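Local coordinates for Slr1438 protein (Synechocystis sp., PDB 3K25) that is of unknown function but belongs to the aldose 1-epimerase family, and so probably binds carbohydrate and may act as a sugar isomerase, at residues R111-S117 with F130-Y136; Q147-L152 with V272-R278; R10-Y14 with S26-G30. All blocks are in the same frame, centred on the assembly; numbering follows the deposited sequence.

Contact 1. Residues R111-S117 with F130-Y136; sequences RLDLRLS and FELVFSY
Two neighbouring antiparallel strands, 111-117 and 130-136, run at 165° with their axes 4.7 Å apart, every residue extended. Leu112/Tyr136, Leu114/Phe134 and Leu116/Leu132 are hydrogen-bonded pairs (CA-CA 5.1-5.4 Å); Asp113/Ser135, Arg115/Val133 and Ser117/Glu131 are non-hydrogen-bonded pairs (4.4-4.6 Å). Each hydrogen-bonded pair closes a two-bond ring: Leu112 N to Tyr136 O and Tyr136 N to Leu112 O are both 2.9 Å, as are Leu114 N to Phe134 O and Phe134 N to Leu114 O; Leu116 N to Leu132 O and Leu132 N to Leu116 O are 2.8 Å. The strands belong to the large antiparallel sheet of a galactose mutarotase-like beta-sandwich, between strands 100-105 and 142-151. Apolar packing occupies the face of the leucines: Leu114 (m, t) brings CD1 to 3.5 Å from CE1 of Tyr136 (chi1 m), and Leu116 CG lies 3.9 Å from CE1 of Phe130 (chi1 p). The other face is mainly polar, with Val133 among the charged and hydroxyl side chains. Arg115, extended to chi3, forms a salt bridge from NH2 to Glu131 OE2 (2.6 Å), joined by NE to the same oxygen (2.9 Å); its NH1 pairs with Glu100. Ser135 OG donates to Asp113 OD1 (2.9 Å), which also receives Arg111 NE at 3.2 Å in a salt bridge.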
loop_
_atom_site.group_PDB
_atom_site.type_symbol
_atom_site.label_atom_id
_atom_site.label_comp_id
_atom_site.label_asym_id
_atom_site.label_seq_id
_atom_site.Cartn_x
_atom_site.Cartn_y
_atom_site.Cartn_z
ATOM N N ARG A 111 -14.808 -11.303 2.634
ATOM C CA ARG A 111 -13.444 -11.672 2.291
ATOM C C ARG A 111 -13.197 -12.024 0.834
ATOM O O ARG A 111 -13.816 -12.943 0.286
ATOM C CB ARG A 111 -13.003 -12.827 3.186
ATOM C CG ARG A 111 -11.741 -13.501 2.746
ATOM C CD ARG A 111 -11.293 -14.493 3.781
ATOM N NE ARG A 111 -10.225 -15.352 3.281
ATOM C CZ ARG A 111 -9.491 -16.135 4.059
ATOM N NH1 ARG A 111 -9.709 -16.155 5.368
ATOM N NH2 ARG A 111 -8.555 -16.908 3.527
ATOM N N LEU A 112 -12.275 -11.294 0.218
ATOM C CA LEU A 112 -11.922 -11.526 -1.178
ATOM C C LEU A 112 -10.451 -11.954 -1.269
ATOM O O LEU A 112 -9.569 -11.286 -0.727
ATOM C CB LEU A 112 -12.162 -10.253 -1.999
ATOM C CG LEU A 112 -12.504 -10.415 -3.485
ATOM C CD1 LEU A 112 -11.554 -11.383 -4.137
ATOM C CD2 LEU A 112 -13.906 -10.941 -3.619
ATOM N N ASP A 113 -10.198 -13.068 -1.951
ATOM C CA ASP A 113 -8.842 -13.588 -2.105
ATOM C C ASP A 113 -8.288 -13.448 -3.528
ATOM O O ASP A 113 -8.821 -14.015 -4.477
ATOM C CB ASP A 113 -8.808 -15.046 -1.652
ATOM C CG ASP A 113 -8.886 -15.175 -0.150
ATOM O OD1 ASP A 113 -9.205 -14.163 0.509
ATOM O OD2 ASP A 113 -8.632 -16.276 0.372
ATOM N N LEU A 114 -7.199 -12.692 -3.651
ATOM C CA LEU A 114 -6.575 -12.425 -4.941
ATOM C C LEU A 114 -5.195 -13.037 -5.102
ATOM O O LEU A 114 -4.456 -13.223 -4.132
ATOM C CB LEU A 114 -6.464 -10.920 -5.151
ATOM C CG LEU A 114 -7.752 -10.130 -4.952
ATOM C CD1 LEU A 114 -7.487 -8.665 -5.257
ATOM C CD2 LEU A 114 -8.839 -10.680 -5.871
ATOM N N ARG A 115 -4.834 -13.309 -6.351
ATOM C CA ARG A 115 -3.548 -13.914 -6.647
ATOM C C ARG A 115 -2.768 -13.224 -7.753
ATOM O O ARG A 115 -3.314 -12.865 -8.812
ATOM C CB ARG A 115 -3.747 -15.382 -7.018
ATOM C CG ARG A 115 -2.569 -16.031 -7.728
ATOM C CD ARG A 115 -2.900 -17.486 -8.046
ATOM N NE ARG A 115 -1.773 -18.198 -8.637
ATOM C CZ ARG A 115 -1.530 -18.271 -9.938
ATOM N NH1 ARG A 115 -2.343 -17.679 -10.808
ATOM N NH2 ARG A 115 -0.466 -18.934 -10.368
ATOM N N LEU A 116 -1.479 -13.045 -7.485
ATOM C CA LEU A 116 -0.560 -12.454 -8.442
ATOM C C LEU A 116 0.615 -13.399 -8.605
ATOM O O LEU A 116 1.371 -13.657 -7.661
ATOM C CB LEU A 116 -0.059 -11.098 -7.972
ATOM C CG LEU A 116 0.962 -10.498 -8.946
ATOM C CD1 LEU A 116 0.459 -10.625 -10.388
ATOM C CD2 LEU A 116 1.211 -9.040 -8.562
ATOM N N SER A 117 0.756 -13.916 -9.816
ATOM C CA SER A 117 1.812 -14.852 -10.136
ATOM C C SER A 117 2.842 -14.256 -11.066
ATOM O O SER A 117 2.542 -13.403 -11.911
ATOM C CB SER A 117 1.228 -16.101 -10.804
ATOM O OG SER A 117 2.258 -16.943 -11.299
ATOM N N PHE A 130 7.991 -15.963 -8.056
ATOM C CA PHE A 130 7.124 -15.573 -6.950
ATOM C C PHE A 130 5.641 -15.847 -7.171
ATOM O O PHE A 130 5.158 -15.934 -8.301
ATOM C CB PHE A 130 7.302 -14.074 -6.647
ATOM C CG PHE A 130 6.528 -13.170 -7.570
ATOM C CD1 PHE A 130 5.180 -12.897 -7.326
ATOM C CD2 PHE A 130 7.125 -12.648 -8.712
ATOM C CE1 PHE A 130 4.431 -12.122 -8.211
ATOM C CE2 PHE A 130 6.399 -11.869 -9.610
ATOM C CZ PHE A 130 5.042 -11.603 -9.365
ATOM N N GLU A 131 4.923 -15.973 -6.065
ATOM C CA GLU A 131 3.479 -16.155 -6.100
ATOM C C GLU A 131 2.902 -15.494 -4.851
ATOM O O GLU A 131 3.259 -15.842 -3.726
ATOM C CB GLU A 131 3.064 -17.631 -6.155
ATOM C CG GLU A 131 1.570 -17.762 -6.476
ATOM C CD GLU A 131 1.144 -19.157 -6.903
ATOM O OE1 GLU A 131 1.119 -20.049 -6.037
ATOM O OE2 GLU A 131 0.834 -19.358 -8.105
ATOM N N LEU A 132 2.017 -14.530 -5.063
ATOM C CA LEU A 132 1.400 -13.810 -3.963
ATOM C C LEU A 132 -0.095 -14.052 -3.905
ATOM O O LEU A 132 -0.770 -14.002 -4.931
ATOM C CB LEU A 132 1.629 -12.303 -4.128
ATOM C CG LEU A 132 2.929 -11.610 -3.724
ATOM C CD1 LEU A 132 4.139 -12.459 -4.045
ATOM C CD2 LEU A 132 2.982 -10.266 -4.454
ATOM N N VAL A 133 -0.603 -14.329 -2.710
ATOM C CA VAL A 133 -2.036 -14.494 -2.514
ATOM C C VAL A 133 -2.363 -13.574 -1.347
ATOM O O VAL A 133 -1.879 -13.771 -0.230
ATOM C CB VAL A 133 -2.459 -15.950 -2.156
ATOM C CG1 VAL A 133 -2.236 -16.886 -3.342
ATOM C CG2 VAL A 133 -1.690 -16.426 -0.959
ATOM N N PHE A 134 -3.151 -12.541 -1.617
ATOM C CA PHE A 134 -3.528 -11.592 -0.582
ATOM C C PHE A 134 -4.986 -11.810 -0.266
ATOM O O PHE A 134 -5.795 -12.101 -1.155
ATOM C CB PHE A 134 -3.328 -10.138 -1.049
ATOM C CG PHE A 134 -1.880 -9.696 -1.126
ATOM C CD1 PHE A 134 -0.833 -10.627 -1.097
ATOM C CD2 PHE A 134 -1.567 -8.343 -1.278
ATOM C CE1 PHE A 134 0.495 -10.212 -1.224
ATOM C CE2 PHE A 134 -0.240 -7.918 -1.404
ATOM C CZ PHE A 134 0.793 -8.849 -1.380
ATOM N N SER A 135 -5.316 -11.674 1.010
ATOM C CA SER A 135 -6.681 -11.845 1.460
ATOM C C SER A 135 -7.138 -10.513 2.034
ATOM O O SER A 135 -6.513 -9.967 2.945
ATOM C CB SER A 135 -6.746 -12.941 2.533
ATOM O OG SER A 135 -8.070 -13.136 3.004
ATOM N N TYR A 136 -8.215 -9.975 1.477
ATOM C CA TYR A 136 -8.753 -8.719 1.964
ATOM C C TYR A 136 -10.019 -9.068 2.731
ATOM O O TYR A 136 -10.953 -9.639 2.178
ATOM C CB TYR A 136 -9.075 -7.783 0.807
ATOM C CG TYR A 136 -7.936 -7.567 -0.163
ATOM C CD1 TYR A 136 -7.500 -8.596 -0.989
ATOM C CD2 TYR A 136 -7.330 -6.316 -0.294
ATOM C CE1 TYR A 136 -6.507 -8.393 -1.924
ATOM C CE2 TYR A 136 -6.328 -6.101 -1.234
ATOM C CZ TYR A 136 -5.928 -7.146 -2.050
ATOM O OH TYR A 136 -4.991 -6.942 -3.040
#

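Contact 2. Residues Q147-L152 with V272-R278; sequences QRIANL and VEPYSSR
A G1 beta bulge marks the start of strand 276-278 where it joins strand 147-151 in the large antiparallel sheet of the mutarotase-like fold: Tyr275, with positive phi and psi (46°/42°), and Ser276 both face Asn151. The strand axes approach to 4.5 Å at 154°. Ile149/Arg278 and Asn151/Ser276 are hydrogen-bonded pairs; between them the non-hydrogen-bonded pair Ala150/Ser277 draws its CA atoms to 3.8 Å, with Ala150 CB 3.4 Å from Ser277 CB. Ile149 N gives to Arg278 O (2.7 Å) and Arg278 N returns to Ile149 O (2.8 Å). Asn151 N gives to Ser276 O (2.7 Å), but the return bond from Ser276 N to Asn151 O is weak (3.2 Å). On the other edge of strand 147-151, Arg148 and Ala150 make backbone hydrogen bonds with Val133 and Glu131. Asn151 (chi1 t) is satisfied at both ends of its amide: ND2 donates to Val272 O (3.0 Å) and to Gln155 O, while OD1 accepts from Gly153 N. Its side chain thus ties the turn after strand 142-151 to the end of strand 270-272, just before the 273-275 loop. Val272 points toward strand 147-151, its CG2 4.0 Å from Ile149 CG2. Across the bulge, Ser276 (chi1 m) donates from OG back to Pro274 O at 2.8 Å.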
loop_
_atom_site.group_PDB
_atom_site.type_symbol
_atom_site.label_atom_id
_atom_site.label_comp_id
_atom_site.label_asym_id
_atom_site.label_seq_id
_atom_site.Cartn_x
_atom_site.Cartn_y
_atom_site.Cartn_z
ATOM N N GLN A 147 -1.125 -11.440 3.647
ATOM C CA GLN A 147 -0.295 -11.802 2.519
ATOM C C GLN A 147 0.487 -13.071 2.749
ATOM O O GLN A 147 0.874 -13.381 3.873
ATOM C CB GLN A 147 0.720 -10.687 2.210
ATOM C CG GLN A 147 0.207 -9.249 2.301
ATOM C CD GLN A 147 0.203 -8.725 3.731
ATOM O OE1 GLN A 147 1.182 -8.885 4.456
ATOM N NE2 GLN A 147 -0.894 -8.086 4.138
ATOM N N ARG A 148 0.699 -13.803 1.660
ATOM C CA ARG A 148 1.524 -14.998 1.668
ATOM C C ARG A 148 2.445 -14.732 0.480
ATOM O O ARG A 148 1.991 -14.604 -0.654
ATOM C CB ARG A 148 0.721 -16.281 1.438
ATOM C CG ARG A 148 1.585 -17.540 1.570
ATOM C CD ARG A 148 0.804 -18.840 1.376
ATOM N NE ARG A 148 0.099 -18.870 0.093
ATOM C CZ ARG A 148 -0.516 -19.935 -0.416
ATOM N NH1 ARG A 148 -0.517 -21.085 0.243
ATOM N NH2 ARG A 148 -1.139 -19.848 -1.585
ATOM N N ILE A 149 3.730 -14.582 0.759
ATOM C CA ILE A 149 4.706 -14.333 -0.290
ATOM C C ILE A 149 5.380 -15.679 -0.519
ATOM O O ILE A 149 6.039 -16.223 0.371
ATOM C CB ILE A 149 5.754 -13.269 0.150
ATOM C CG1 ILE A 149 5.047 -11.978 0.577
ATOM C CG2 ILE A 149 6.690 -12.936 -1.003
ATOM C CD1 ILE A 149 4.321 -12.061 1.898
ATOM N N ALA A 150 5.199 -16.237 -1.708
ATOM C CA ALA A 150 5.796 -17.530 -1.981
ATOM C C ALA A 150 6.874 -17.495 -3.042
ATOM O O ALA A 150 6.842 -16.693 -3.976
ATOM C CB ALA A 150 4.710 -18.546 -2.371
ATOM N N ASN A 151 7.849 -18.371 -2.863
ATOM C CA ASN A 151 8.925 -18.518 -3.819
ATOM C C ASN A 151 8.769 -19.937 -4.380
ATOM O O ASN A 151 9.031 -20.923 -3.696
ATOM C CB ASN A 151 10.275 -18.341 -3.136
ATOM C CG ASN A 151 11.416 -18.646 -4.057
ATOM O OD1 ASN A 151 11.236 -18.707 -5.280
ATOM N ND2 ASN A 151 12.605 -18.836 -3.491
ATOM N N LEU A 152 8.307 -20.025 -5.620
ATOM C CA LEU A 152 8.086 -21.313 -6.259
ATOM C C LEU A 152 9.242 -21.661 -7.183
ATOM O O LEU A 152 9.100 -22.448 -8.121
ATOM C CB LEU A 152 6.760 -21.288 -7.030
ATOM C CG LEU A 152 5.531 -20.941 -6.165
ATOM C CD1 LEU A 152 4.243 -21.084 -6.975
ATOM C CD2 LEU A 152 5.491 -21.855 -4.970
ATOM N N VAL A 272 12.730 -15.333 0.942
ATOM C CA VAL A 272 11.826 -16.478 0.943
ATOM C C VAL A 272 12.619 -17.647 0.357
ATOM O O VAL A 272 13.015 -17.621 -0.812
ATOM C CB VAL A 272 10.567 -16.258 0.057
ATOM C CG1 VAL A 272 9.691 -17.510 0.100
ATOM C CG2 VAL A 272 9.767 -15.043 0.536
ATOM N N GLU A 273 12.859 -18.667 1.172
ATOM C CA GLU A 273 13.609 -19.820 0.717
ATOM C C GLU A 273 12.886 -20.524 -0.421
ATOM O O GLU A 273 11.663 -20.424 -0.555
ATOM C CB GLU A 273 13.823 -20.785 1.874
ATOM C CG GLU A 273 14.426 -20.137 3.107
ATOM C CD GLU A 273 15.622 -19.258 2.791
ATOM O OE1 GLU A 273 16.468 -19.671 1.966
ATOM O OE2 GLU A 273 15.715 -18.156 3.381
ATOM N N PRO A 274 13.638 -21.258 -1.254
ATOM C CA PRO A 274 13.105 -22.000 -2.404
ATOM C C PRO A 274 11.920 -22.874 -2.034
ATOM O O PRO A 274 11.906 -23.483 -0.967
ATOM C CB PRO A 274 14.290 -22.848 -2.852
ATOM C CG PRO A 274 15.475 -22.042 -2.425
ATOM C CD PRO A 274 15.074 -21.535 -1.070
ATOM N N TYR A 275 10.934 -22.940 -2.927
ATOM C CA TYR A 275 9.747 -23.765 -2.718
ATOM C C TYR A 275 9.189 -23.579 -1.311
ATOM O O TYR A 275 8.799 -24.538 -0.644
ATOM C CB TYR A 275 10.101 -25.236 -2.970
ATOM C CG TYR A 275 10.676 -25.465 -4.349
ATOM C CD1 TYR A 275 9.858 -25.434 -5.473
ATOM C CD2 TYR A 275 12.046 -25.650 -4.538
ATOM C CE1 TYR A 275 10.385 -25.576 -6.753
ATOM C CE2 TYR A 275 12.584 -25.795 -5.819
ATOM C CZ TYR A 275 11.744 -25.756 -6.922
ATOM O OH TYR A 275 12.249 -25.886 -8.196
ATOM N N SER A 276 9.160 -22.324 -0.873
ATOM C CA SER A 276 8.652 -21.970 0.445
ATOM C C SER A 276 7.843 -20.691 0.311
ATOM O O SER A 276 7.680 -20.159 -0.790
ATOM C CB SER A 276 9.810 -21.720 1.414
ATOM O OG SER A 276 10.705 -22.812 1.443
ATOM N N SER A 277 7.343 -20.203 1.439
ATOM C CA SER A 277 6.578 -18.960 1.466
ATOM C C SER A 277 6.531 -18.417 2.893
ATOM O O SER A 277 6.787 -19.142 3.845
ATOM C CB SER A 277 5.142 -19.196 0.986
ATOM O OG SER A 277 4.360 -19.791 2.018
ATOM N N ARG A 278 6.235 -17.133 3.035
ATOM C CA ARG A 278 6.089 -16.554 4.358
ATOM C C ARG A 278 4.834 -15.701 4.325
ATOM O O ARG A 278 4.389 -15.268 3.258
ATOM C CB ARG A 278 7.322 -15.739 4.767
ATOM C CG ARG A 278 7.735 -14.643 3.820
ATOM C CD ARG A 278 9.102 -14.082 4.237
ATOM N NE ARG A 278 9.040 -13.299 5.473
ATOM C CZ ARG A 278 10.089 -12.705 6.044
ATOM N NH1 ARG A 278 11.307 -12.802 5.509
ATOM N NH2 ARG A 278 9.914 -11.973 7.135
#

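Contact 3. Residues R10-Y14 with S26-G30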
loop_
_atom_site.group_PDB
_atom_site.type_symbol
_atom_site.label_atom_id
_atom_site.label_comp_id
_atom_site.label_asym_id
_atom_site.label_seq_id
_atom_site.Cartn_x
_atom_site.Cartn_y
_atom_site.Cartn_z
ATOM N N ARG A 10 -14.925 1.292 -17.360
ATOM C CA ARG A 10 -14.988 1.001 -15.933
ATOM C C ARG A 10 -14.591 -0.451 -15.751
ATOM O O ARG A 10 -15.245 -1.351 -16.259
ATOM C CB ARG A 10 -16.386 1.230 -15.363
ATOM C CG ARG A 10 -16.394 1.206 -13.841
ATOM C CD ARG A 10 -17.750 1.547 -13.266
ATOM N NE ARG A 10 -18.733 0.504 -13.541
ATOM C CZ ARG A 10 -19.993 0.538 -13.127
ATOM N NH1 ARG A 10 -20.431 1.566 -12.411
ATOM N NH2 ARG A 10 -20.815 -0.454 -13.432
ATOM N N PRO A 11 -13.501 -0.699 -15.016
ATOM C CA PRO A 11 -13.005 -2.059 -14.773
ATOM C C PRO A 11 -13.876 -2.921 -13.888
ATOM O O PRO A 11 -14.742 -2.425 -13.164
ATOM C CB PRO A 11 -11.640 -1.817 -14.148
ATOM C CG PRO A 11 -11.889 -0.560 -13.352
ATOM C CD PRO A 11 -12.681 0.301 -14.309
ATOM N N LEU A 12 -13.628 -4.224 -13.951
ATOM C CA LEU A 12 -14.362 -5.173 -13.141
ATOM C C LEU A 12 -14.060 -4.824 -11.684
ATOM O O LEU A 12 -12.927 -4.956 -11.195
ATOM C CB LEU A 12 -13.927 -6.595 -13.472
ATOM C CG LEU A 12 -14.908 -7.624 -12.914
ATOM C CD1 LEU A 12 -15.190 -8.681 -13.971
ATOM C CD2 LEU A 12 -14.360 -8.223 -11.641
ATOM N N THR A 13 -15.100 -4.370 -10.997
ATOM C CA THR A 13 -14.978 -3.940 -9.617
ATOM C C THR A 13 -15.764 -4.799 -8.645
ATOM O O THR A 13 -16.943 -5.097 -8.866
ATOM C CB THR A 13 -15.464 -2.496 -9.497
ATOM O OG1 THR A 13 -14.770 -1.702 -10.467
ATOM C CG2 THR A 13 -15.225 -1.951 -8.102
ATOM N N TYR A 14 -15.100 -5.195 -7.565
ATOM C CA TYR A 14 -15.738 -5.986 -6.527
ATOM C C TYR A 14 -16.183 -5.038 -5.434
ATOM O O TYR A 14 -15.527 -4.032 -5.173
ATOM C CB TYR A 14 -14.776 -7.043 -5.978
ATOM C CG TYR A 14 -14.918 -8.366 -6.702
ATOM C CD1 TYR A 14 -14.372 -8.558 -7.974
ATOM C CD2 TYR A 14 -15.680 -9.397 -6.152
ATOM C CE1 TYR A 14 -14.595 -9.747 -8.678
ATOM C CE2 TYR A 14 -15.908 -10.579 -6.839
ATOM C CZ TYR A 14 -15.370 -10.753 -8.100
ATOM O OH TYR A 14 -15.621 -11.923 -8.774
ATOM N N SER A 26 -14.497 -0.959 -2.216
ATOM C CA SER A 26 -14.422 -1.235 -3.639
ATOM C C SER A 26 -13.016 -1.690 -3.995
ATOM O O SER A 26 -12.047 -0.960 -3.787
ATOM C CB SER A 26 -14.786 0.013 -4.448
ATOM O OG SER A 26 -16.075 0.486 -4.097
ATOM N N LEU A 27 -12.911 -2.902 -4.531
ATOM C CA LEU A 27 -11.625 -3.456 -4.924
ATOM C C LEU A 27 -11.662 -3.849 -6.404
ATOM O O LEU A 27 -12.567 -4.551 -6.836
ATOM C CB LEU A 27 -11.298 -4.652 -4.021
ATOM C CG LEU A 27 -10.223 -5.684 -4.356
ATOM C CD1 LEU A 27 -8.983 -5.055 -4.928
ATOM C CD2 LEU A 27 -9.920 -6.448 -3.087
ATOM N N VAL A 28 -10.703 -3.356 -7.188
ATOM C CA VAL A 28 -10.643 -3.673 -8.611
ATOM C C VAL A 28 -9.314 -4.394 -8.915
ATOM O O VAL A 28 -8.278 -3.768 -9.172
ATOM C CB VAL A 28 -10.864 -2.372 -9.479
ATOM C CG1 VAL A 28 -10.373 -1.171 -8.739
ATOM C CG2 VAL A 28 -10.174 -2.486 -10.847
ATOM N N PRO A 29 -9.343 -5.739 -8.867
ATOM C CA PRO A 29 -8.272 -6.722 -9.089
ATOM C C PRO A 29 -7.400 -6.639 -10.342
ATOM O O PRO A 29 -6.218 -6.946 -10.288
ATOM C CB PRO A 29 -9.011 -8.057 -8.995
ATOM C CG PRO A 29 -10.405 -7.704 -9.406
ATOM C CD PRO A 29 -10.633 -6.423 -8.685
ATOM N N GLY A 30 -7.982 -6.245 -11.468
ATOM C CA GLY A 30 -7.212 -6.139 -12.696
ATOM C C GLY A 30 -6.224 -4.982 -12.687
ATOM O O GLY A 30 -5.333 -4.920 -13.541
#
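This contact is the opening of a beta hairpin, where the N-terminal segment 10-14 enters the small antiparallel sheet of the fold beside strand 23-28. Strand 14-18 is one of the two edge strands there, and Tyr14, its first residue, forms with Leu27 an antiparallel hydrogen-bonded pair, CA-CA 5.1 Å. The pair makes both its bonds: Tyr14 N to Leu27 O is 2.7 Å and Leu27 N to Tyr14 O is 2.9 Å, with a CA-H...O contact from Ser26 CA to Tyr14 O at 3.4 Å. Before Tyr14 the chain turns off the sheet, and the end-to-end directions of residues 11-14 and 26-29 lie 115° apart, so contact there passes from backbone bonding to side-chain packing. The CA-to-CB bond of Pro11 points toward segment 26-30, and its CG lies 3.6 Å from Val28 CG2; Phe53 touches both residues. Farther along, Tyr14 CD1 is 4.3 Å from Pro29 CG, and the Tyr14 side chain also meets Leu112 of strand 110-117. Strand 34-40 covers the other edge of strand 23-28, taking backbone bonds with Ser26 and Val28. Within the incoming chain, Thr13 OG1 (chi1 m) donates a local hydrogen bond to Pro11 O at 2.8 Å.

In the fold
Contacts 1 and 2 are successive parts of one sheet, their centres 13 Å apart: strand 130-139 pairs with strand 110-117 in contact 1 and leads directly into strand 142-151, which pairs in contact 2 with strand 276-287, far along the sequence. Probable backbone hydrogen bonds join them, Glu131 O to Ala150 N (2.8 Å) and Val133 O to Arg148 N (3.2 Å). Contact 3 belongs to a separate small sheet, 14 Å centre to centre from contact 1, and packs against its leucine face: Leu112 CD2 meets Tyr14 CD2 at 3.5 Å, and Tyr136 CG meets Leu27 CD2 at 3.7 Å. Contacts 2 and 3 do not touch, their nearest atoms being about 12 Å apart.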